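PDB 4Z6M: homoprotocatechuate 2,3-dioxygenase from Brevibacterium fuscum, which probably catalyses the iron(II)-dependent extradiol opening of the aromatic ring of homoprotocatechuate, inserting both atoms of molecular oxygen. Local coordinates for residues Q50-S55 / F108-G113; N286-Q291 / L330-G335; R240-P245 / N263-I268. The protein carries 1 engineered substitution. All coordinates share one frame; numbering follows the deposited sequence. Where two conformers were deposited one is given.

Contact 1 (Q50-S55 / F108-G113); sequences QIYLRS and FVKGIG
A buried tyrosine, Y52, joins strand 50-54 to the loop between strands 101-104 and 115-119 by a polar contact at its hydroxyl. The backbone N of K110 donates to Y52 OH at 2.9 Å, with an N-H...O angle of 158°. The same hydroxyl donates to Q50 OE1 at 2.7 Å, approaching from above the carbonyl plane, 46° out of it. Tyrosine suits the place because it is long enough to bridge strand and loop and can accept and donate at one atom. With CG anti to the carbonyl carbon (chi1 -70°), the side chain is directed to the loop, where OH meets K110 N. V109 CB meets the ring at its edge, 3.9 Å from Y52 CE2, while the K110 side chain crosses the tyrosine at about a right angle, CB 3.5 Å from Y52 OH. H62 packs edge-to-face with the ring. Within the loop, V109 to I112 form a type II turn, and G111 takes the positive phi its third position needs. Two waters extend the link: one accepts from Q50 NE2 and donates to F108 O, and the other donates to Q50 OE1 and accepts from K110 NZ. T67 also bonds Q50 NE2. With both partners in place, the rotation of the Y52 hydroxyl is defined, and the direct link from the K110 backbone through Y52 to Q50 uses uncharged groups.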
# COMPACT_ATOMS: atom_id res chain seq x y z
N GLN A 50 22.56 -21.45 -19.58
CA GLN A 50 22.39 -20.79 -18.29
C GLN A 50 21.72 -19.44 -18.44
O GLN A 50 21.88 -18.76 -19.44
CB GLN A 50 23.74 -20.55 -17.60
CG GLN A 50 24.51 -21.81 -17.23
CD GLN A 50 25.78 -21.48 -16.48
OE1 GLN A 50 26.63 -20.74 -16.96
NE2 GLN A 50 25.92 -22.01 -15.28
N ILE A 51 20.98 -19.07 -17.41
CA ILE A 51 20.44 -17.73 -17.26
C ILE A 51 20.82 -17.21 -15.90
O ILE A 51 20.62 -17.87 -14.89
CB ILE A 51 18.90 -17.72 -17.40
CG1 ILE A 51 18.51 -18.33 -18.76
CG2 ILE A 51 18.36 -16.31 -17.24
CD1 ILE A 51 17.04 -18.63 -18.89
N TYR A 52 21.39 -16.02 -15.90
CA TYR A 52 21.88 -15.37 -14.68
C TYR A 52 20.93 -14.21 -14.39
O TYR A 52 20.75 -13.35 -15.25
CB TYR A 52 23.28 -14.81 -14.88
CG TYR A 52 24.35 -15.87 -14.99
CD1 TYR A 52 24.50 -16.63 -16.15
CD2 TYR A 52 25.25 -16.08 -13.96
CE1 TYR A 52 25.48 -17.61 -16.25
CE2 TYR A 52 26.24 -17.05 -14.04
CZ TYR A 52 26.35 -17.82 -15.19
OH TYR A 52 27.33 -18.80 -15.25
N LEU A 53 20.35 -14.19 -13.19
CA LEU A 53 19.28 -13.27 -12.84
C LEU A 53 19.61 -12.53 -11.55
O LEU A 53 20.24 -13.09 -10.65
CB LEU A 53 17.98 -14.04 -12.60
CG LEU A 53 17.46 -14.81 -13.82
CD1 LEU A 53 16.37 -15.78 -13.40
CD2 LEU A 53 16.98 -13.85 -14.89
N ARG A 54 19.14 -11.28 -11.47
CA ARG A 54 19.30 -10.48 -10.27
C ARG A 54 18.03 -9.74 -9.92
O ARG A 54 17.17 -9.46 -10.77
CB ARG A 54 20.48 -9.52 -10.37
CG ARG A 54 20.29 -8.34 -11.28
CD ARG A 54 21.52 -7.48 -11.27
NE ARG A 54 21.41 -6.22 -12.02
CZ ARG A 54 21.72 -6.08 -13.31
NH1 ARG A 54 22.04 -7.14 -14.07
NH2 ARG A 54 21.72 -4.88 -13.84
N SER A 55 17.95 -9.42 -8.64
CA SER A 55 16.85 -8.62 -8.10
C SER A 55 17.05 -7.13 -8.39
O SER A 55 18.13 -6.70 -8.79
CB SER A 55 16.71 -8.91 -6.61
OG SER A 55 17.84 -8.48 -5.91
N PHE A 108 33.06 -20.77 -10.31
CA PHE A 108 32.28 -21.88 -10.89
C PHE A 108 31.21 -21.43 -11.86
O PHE A 108 30.71 -22.23 -12.64
CB PHE A 108 31.56 -22.66 -9.77
CG PHE A 108 32.48 -23.45 -8.86
CD1 PHE A 108 33.15 -22.83 -7.82
CD2 PHE A 108 32.69 -24.82 -9.07
CE1 PHE A 108 33.98 -23.53 -6.98
CE2 PHE A 108 33.52 -25.53 -8.21
CZ PHE A 108 34.18 -24.88 -7.18
N VAL A 109 30.78 -20.17 -11.72
CA VAL A 109 29.77 -19.57 -12.59
C VAL A 109 30.27 -18.19 -12.99
O VAL A 109 31.11 -17.60 -12.31
CB VAL A 109 28.39 -19.46 -11.88
CG1 VAL A 109 27.88 -20.82 -11.43
CG2 VAL A 109 28.45 -18.52 -10.69
N LYS A 110 29.74 -17.68 -14.09
CA LYS A 110 30.12 -16.35 -14.57
C LYS A 110 29.82 -15.29 -13.51
O LYS A 110 28.82 -15.38 -12.77
CB LYS A 110 29.37 -16.03 -15.85
CG LYS A 110 29.86 -16.82 -17.04
CD LYS A 110 29.12 -16.43 -18.30
CE LYS A 110 29.69 -17.12 -19.54
NZ LYS A 110 29.82 -18.60 -19.37
N GLY A 111 30.70 -14.28 -13.41
CA GLY A 111 30.45 -13.15 -12.52
C GLY A 111 30.84 -13.38 -11.08
O GLY A 111 30.64 -12.50 -10.26
N ILE A 112 31.39 -14.57 -10.78
CA ILE A 112 32.03 -14.86 -9.51
C ILE A 112 33.48 -15.21 -9.75
O ILE A 112 33.79 -15.94 -10.70
CB ILE A 112 31.33 -16.02 -8.79
CG1 ILE A 112 29.82 -15.77 -8.67
CG2 ILE A 112 31.98 -16.24 -7.43
CD1 ILE A 112 29.45 -14.72 -7.64
N GLY A 113 34.34 -14.65 -8.90
CA GLY A 113 35.77 -14.90 -8.91
C GLY A 113 36.14 -16.06 -7.99
O GLY A 113 35.43 -17.06 -7.94
O HOH W 1 28.78 -22.38 -14.70
O HOH W 2 27.10 -19.26 -19.19

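Contact 2 (N286-Q291 / L330-G335); sequences NVHDNQ and LEVTIG
V287 and H288, the two central residues of a type I turn from N286 to D289, pack against V332 and T333 in the last turn of helix 329-333. The contact is mostly apolar. V287 CG1 approaches V332 CG2 at 4.0 Å, the two valines crossing at about a right angle, and V287 CG2 lies 4.0 Å from T333 CG2. Branched side chains fit here because each offers two arms close to the backbone: V287 sends CG1 to V332 and shares CG2 between both helix residues. T333 CG2, anti to the carbonyl carbon, lies 3.2 Å from V287 O, while OG1, between the backbone N and the carbonyl carbon (chi1 65°), turns back to bond E329 O. H288 meets the helix with the edge of its ring, CE1 3.2 Å from V332 O; V287 CG1 lies over one ring face, offset toward the rim. Histidine suits the site as a flat ring whose ND1 can bond F339 O. The turn follows strand 283-286 and is shaped by an Asx turn: the short side chain of N286 lets OD1 accept from H288 N at 2.9 Å, alongside the backbone bond from D289 N to N286 O. A second Asx turn follows, with Q291 N donating to D289 OD1. D289 forms a salt bridge with R236 of the second subunit, and Q291 bonds S238 and G233 of that same subunit.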
# COMPACT_ATOMS: atom_id res chain seq x y z
N ASN A 286 5.80 -22.87 20.22
CA ASN A 286 5.39 -24.27 20.34
C ASN A 286 4.87 -24.76 19.01
O ASN A 286 4.11 -24.05 18.33
CB ASN A 286 4.31 -24.41 21.40
CG ASN A 286 4.02 -25.85 21.72
OD1 ASN A 286 3.12 -26.46 21.13
ND2 ASN A 286 4.77 -26.41 22.66
N VAL A 287 5.21 -25.99 18.64
CA VAL A 287 4.79 -26.54 17.36
C VAL A 287 3.28 -26.62 17.19
O VAL A 287 2.78 -26.65 16.07
CB VAL A 287 5.45 -27.94 17.14
CG1 VAL A 287 4.80 -29.00 18.03
CG2 VAL A 287 5.46 -28.34 15.67
N HIS A 288 2.54 -26.70 18.31
CA HIS A 288 1.09 -26.81 18.25
C HIS A 288 0.39 -25.46 18.21
O HIS A 288 -0.83 -25.42 18.11
CB HIS A 288 0.55 -27.64 19.40
CG HIS A 288 1.17 -29.00 19.49
ND1 HIS A 288 0.75 -30.07 18.73
CD2 HIS A 288 2.21 -29.44 20.24
CE1 HIS A 288 1.50 -31.12 19.01
NE2 HIS A 288 2.40 -30.77 19.91
N ASP A 289 1.14 -24.37 18.24
CA ASP A 289 0.54 -23.02 18.18
C ASP A 289 0.16 -22.71 16.73
O ASP A 289 1.04 -22.59 15.86
CB ASP A 289 1.59 -22.02 18.69
CG ASP A 289 1.10 -20.58 18.75
OD1 ASP A 289 0.15 -20.25 18.02
OD2 ASP A 289 1.71 -19.81 19.50
N ASN A 290 -1.13 -22.65 16.46
CA ASN A 290 -1.62 -22.48 15.11
C ASN A 290 -1.41 -21.08 14.55
O ASN A 290 -1.77 -20.86 13.42
CB ASN A 290 -3.12 -22.82 15.04
CG ASN A 290 -3.61 -22.97 13.62
OD1 ASN A 290 -3.07 -23.76 12.83
ND2 ASN A 290 -4.65 -22.22 13.27
N GLN A 291 -0.77 -20.18 15.29
CA GLN A 291 -0.34 -18.89 14.74
C GLN A 291 1.15 -18.80 14.43
O GLN A 291 1.63 -17.74 14.03
CB GLN A 291 -0.78 -17.72 15.64
CG GLN A 291 -2.28 -17.62 15.81
CD GLN A 291 -2.83 -16.38 16.53
OE1 GLN A 291 -4.03 -16.29 16.77
NE2 GLN A 291 -1.97 -15.47 16.92
N LEU A 330 4.16 -32.05 10.36
CA LEU A 330 2.88 -32.33 9.72
C LEU A 330 2.05 -33.25 10.63
O LEU A 330 0.89 -32.97 10.95
CB LEU A 330 3.11 -33.00 8.37
CG LEU A 330 1.84 -33.37 7.56
CD1 LEU A 330 2.17 -33.47 6.08
CD2 LEU A 330 1.16 -34.66 8.03
N GLU A 331 2.65 -34.37 11.04
CA GLU A 331 1.87 -35.36 11.78
C GLU A 331 1.37 -34.83 13.13
O GLU A 331 0.22 -35.09 13.50
CB GLU A 331 2.65 -36.67 11.97
CG GLU A 331 2.94 -37.39 10.65
CD GLU A 331 1.70 -37.96 9.95
OE1 GLU A 331 0.58 -37.96 10.53
OE2 GLU A 331 1.82 -38.42 8.79
N VAL A 332 2.20 -34.08 13.84
CA VAL A 332 1.81 -33.65 15.18
C VAL A 332 0.86 -32.46 15.17
O VAL A 332 0.24 -32.18 16.21
CB VAL A 332 3.02 -33.38 16.10
CG1 VAL A 332 3.95 -34.58 16.15
CG2 VAL A 332 3.80 -32.13 15.70
N THR A 333 0.70 -31.79 14.02
CA THR A 333 -0.19 -30.62 13.93
C THR A 333 -1.45 -30.83 13.11
O THR A 333 -2.53 -30.39 13.54
CB THR A 333 0.56 -29.39 13.40
OG1 THR A 333 1.00 -29.59 12.03
CG2 THR A 333 1.72 -29.04 14.29
N ILE A 334 -1.34 -31.44 11.93
CA ILE A 334 -2.48 -31.52 11.00
C ILE A 334 -2.81 -32.93 10.53
O ILE A 334 -3.78 -33.10 9.80
CB ILE A 334 -2.32 -30.60 9.76
CG1 ILE A 334 -1.07 -30.92 8.96
CG2 ILE A 334 -2.27 -29.14 10.18
CD1 ILE A 334 -0.95 -30.11 7.67
N GLY A 335 -2.03 -33.91 10.95
CA GLY A 335 -2.31 -35.30 10.61
C GLY A 335 -3.42 -35.86 11.47
O GLY A 335 -4.01 -35.16 12.31

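Contact 3 (R240-P245 / N263-I268); sequences RIERGP and NHRIEI. With FE2 (Fe (II) ion), chain E.
E242 and R265 form a side-on salt bridge in which each carboxylate oxygen takes its own N-H. R265 NE donates to E242 OE1 at 2.7 Å (172°) and R265 NH2 to E242 OE2 at 2.9 Å; the second bond uses the syn lone pair. The two flat groups lie only 22° apart, so the charges are paired nearly in one plane. The bend of R265 at chi3 (-68°) brings NE round to the glutamate, whose chain is extended beyond CG. S303 gives E242 OE2 a further partner, and W304 makes a cation-pi contact with R265. Nearer the surface, in one of the two conformers of N263, R240 NH2 donates to N263 OD1 at 2.7 Å, in the carbonyl plane, and a water joins R240 NH1 to that oxygen. Asparagine also tolerates the positive phi of this turn. Further along strand 265-270, E267 OE1 binds the iron(II) ion at 2.1 Å, completing the facial triad with H155 and H214; three waters fill the other sites. Strand 254-259 runs between the two segments and pairs with both; at E242 and R243 the 240-245 segment makes a classic beta bulge opposite Y257, while R240 and I241 pack on M232 of helix 222-234.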
# COMPACT_ATOMS: atom_id res chain seq x y z
N ARG A 240 0.08 -23.16 -9.32
CA ARG A 240 1.48 -23.05 -8.94
C ARG A 240 1.67 -22.10 -7.75
O ARG A 240 2.78 -21.89 -7.31
CB ARG A 240 2.31 -22.57 -10.14
CG ARG A 240 2.10 -23.36 -11.43
CD ARG A 240 2.28 -24.86 -11.24
NE ARG A 240 3.67 -25.19 -11.00
CZ ARG A 240 4.10 -26.40 -10.63
NH1 ARG A 240 3.22 -27.35 -10.33
NH2 ARG A 240 5.39 -26.63 -10.49
N ILE A 241 0.58 -21.57 -7.22
CA ILE A 241 0.60 -20.93 -5.90
C ILE A 241 0.40 -22.04 -4.87
O ILE A 241 -0.66 -22.66 -4.82
CB ILE A 241 -0.52 -19.90 -5.75
CG1 ILE A 241 -0.40 -18.78 -6.78
CG2 ILE A 241 -0.56 -19.34 -4.33
CD1 ILE A 241 -1.58 -17.85 -6.83
N GLU A 242 1.45 -22.33 -4.11
CA GLU A 242 1.40 -23.48 -3.21
C GLU A 242 0.68 -23.12 -1.91
O GLU A 242 -0.12 -23.90 -1.40
CB GLU A 242 2.82 -23.97 -2.90
CG GLU A 242 2.82 -25.28 -2.12
CD GLU A 242 4.13 -25.61 -1.45
OE1 GLU A 242 4.88 -24.70 -1.12
OE2 GLU A 242 4.39 -26.83 -1.26
N ARG A 243 1.02 -21.96 -1.33
CA ARG A 243 0.59 -21.63 0.02
C ARG A 243 0.69 -20.13 0.20
O ARG A 243 1.73 -19.53 -0.11
CB ARG A 243 1.50 -22.32 1.04
CG ARG A 243 1.26 -21.93 2.48
CD ARG A 243 2.20 -22.61 3.46
NE ARG A 243 2.11 -21.87 4.71
CZ ARG A 243 3.11 -21.63 5.55
NH1 ARG A 243 4.27 -22.25 5.42
NH2 ARG A 243 2.91 -20.80 6.55
N GLY A 244 -0.36 -19.55 0.75
CA GLY A 244 -0.37 -18.12 1.05
C GLY A 244 -1.34 -17.38 0.14
O GLY A 244 -2.19 -17.99 -0.52
N PRO A 245 -1.25 -16.06 0.12
CA PRO A 245 -0.34 -15.24 0.92
C PRO A 245 -0.74 -15.22 2.40
O PRO A 245 -1.87 -15.53 2.74
CB PRO A 245 -0.48 -13.86 0.29
CG PRO A 245 -1.88 -13.83 -0.18
CD PRO A 245 -2.19 -15.24 -0.63
N ASN A 263 9.27 -27.58 -9.98
CA ASN A 263 8.76 -27.66 -8.60
C ASN A 263 9.69 -27.06 -7.55
O ASN A 263 9.39 -27.17 -6.35
CB ASN A 263 8.34 -29.10 -8.23
CG ASN A 263 7.35 -29.69 -9.23
OD1 ASN A 263 6.49 -28.98 -9.75
ND2 ASN A 263 7.46 -31.00 -9.49
N HIS A 264 10.79 -26.39 -7.94
CA HIS A 264 11.57 -25.62 -6.96
C HIS A 264 10.64 -24.58 -6.34
O HIS A 264 9.94 -23.85 -7.05
CB HIS A 264 12.77 -24.92 -7.55
CG HIS A 264 13.77 -25.83 -8.18
ND1 HIS A 264 14.34 -26.91 -7.54
CD2 HIS A 264 14.34 -25.77 -9.40
CE1 HIS A 264 15.22 -27.48 -8.35
NE2 HIS A 264 15.25 -26.79 -9.48
N ARG A 265 10.64 -24.50 -5.01
CA ARG A 265 9.79 -23.56 -4.28
C ARG A 265 10.48 -22.24 -4.08
O ARG A 265 11.63 -22.17 -3.63
CB ARG A 265 9.43 -24.20 -2.95
CG ARG A 265 8.54 -23.37 -2.04
CD ARG A 265 8.33 -24.02 -0.69
NE ARG A 265 7.52 -25.24 -0.74
CZ ARG A 265 7.97 -26.49 -0.61
NH1 ARG A 265 9.26 -26.75 -0.48
NH2 ARG A 265 7.09 -27.49 -0.61
N ILE A 266 9.75 -21.17 -4.40
CA ILE A 266 10.22 -19.81 -4.20
C ILE A 266 9.28 -19.14 -3.20
O ILE A 266 8.05 -19.21 -3.36
CB ILE A 266 10.22 -19.01 -5.52
CG1 ILE A 266 11.07 -19.76 -6.57
CG2 ILE A 266 10.72 -17.60 -5.30
CD1 ILE A 266 12.54 -19.89 -6.24
N GLU A 267 9.85 -18.53 -2.17
CA GLU A 267 9.10 -17.69 -1.25
C GLU A 267 9.28 -16.24 -1.67
O GLU A 267 10.39 -15.81 -2.02
CB GLU A 267 9.58 -17.88 0.19
CG GLU A 267 8.74 -17.18 1.22
CD GLU A 267 9.22 -17.35 2.64
OE1 GLU A 267 10.27 -17.99 2.84
OE2 GLU A 267 8.55 -16.81 3.56
N ILE A 268 8.20 -15.48 -1.55
CA ILE A 268 8.23 -14.03 -1.63
C ILE A 268 7.90 -13.50 -0.24
O ILE A 268 7.05 -14.04 0.43
CB ILE A 268 7.22 -13.48 -2.68
CG1 ILE A 268 7.10 -14.38 -3.94
CG2 ILE A 268 7.60 -12.03 -2.97
CD1 ILE A 268 8.35 -14.45 -4.75
FE FE2 E . 11.39 -18.81 4.35
O HOH W 3 3.65 -29.79 -8.75
O HOH W 4 10.52 -17.27 5.58
O HOH W 5 12.61 -19.60 5.95
O HOH W 6 9.76 -20.04 5.18

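Contacts 1 and 3 belong to different glyoxalase-superfamily regions of the chain, with centres 23 Å apart and nearest atoms about 9 Å apart. Contact 3 holds the iron ligand E267, so it is the one that belongs directly to the active site. Contact 2 joins the loop after strand 283-286 to helix 329-333; its centre lies 20 Å from that of contact 3, with nearest atoms about 8 Å apart, and the two share a neighbour, since both touch the second subunit. Contact 1 meets no other chain and sits 39 Å, centre to centre, from contact 2, on the opposite side of the chain's centre. None of the three touches another.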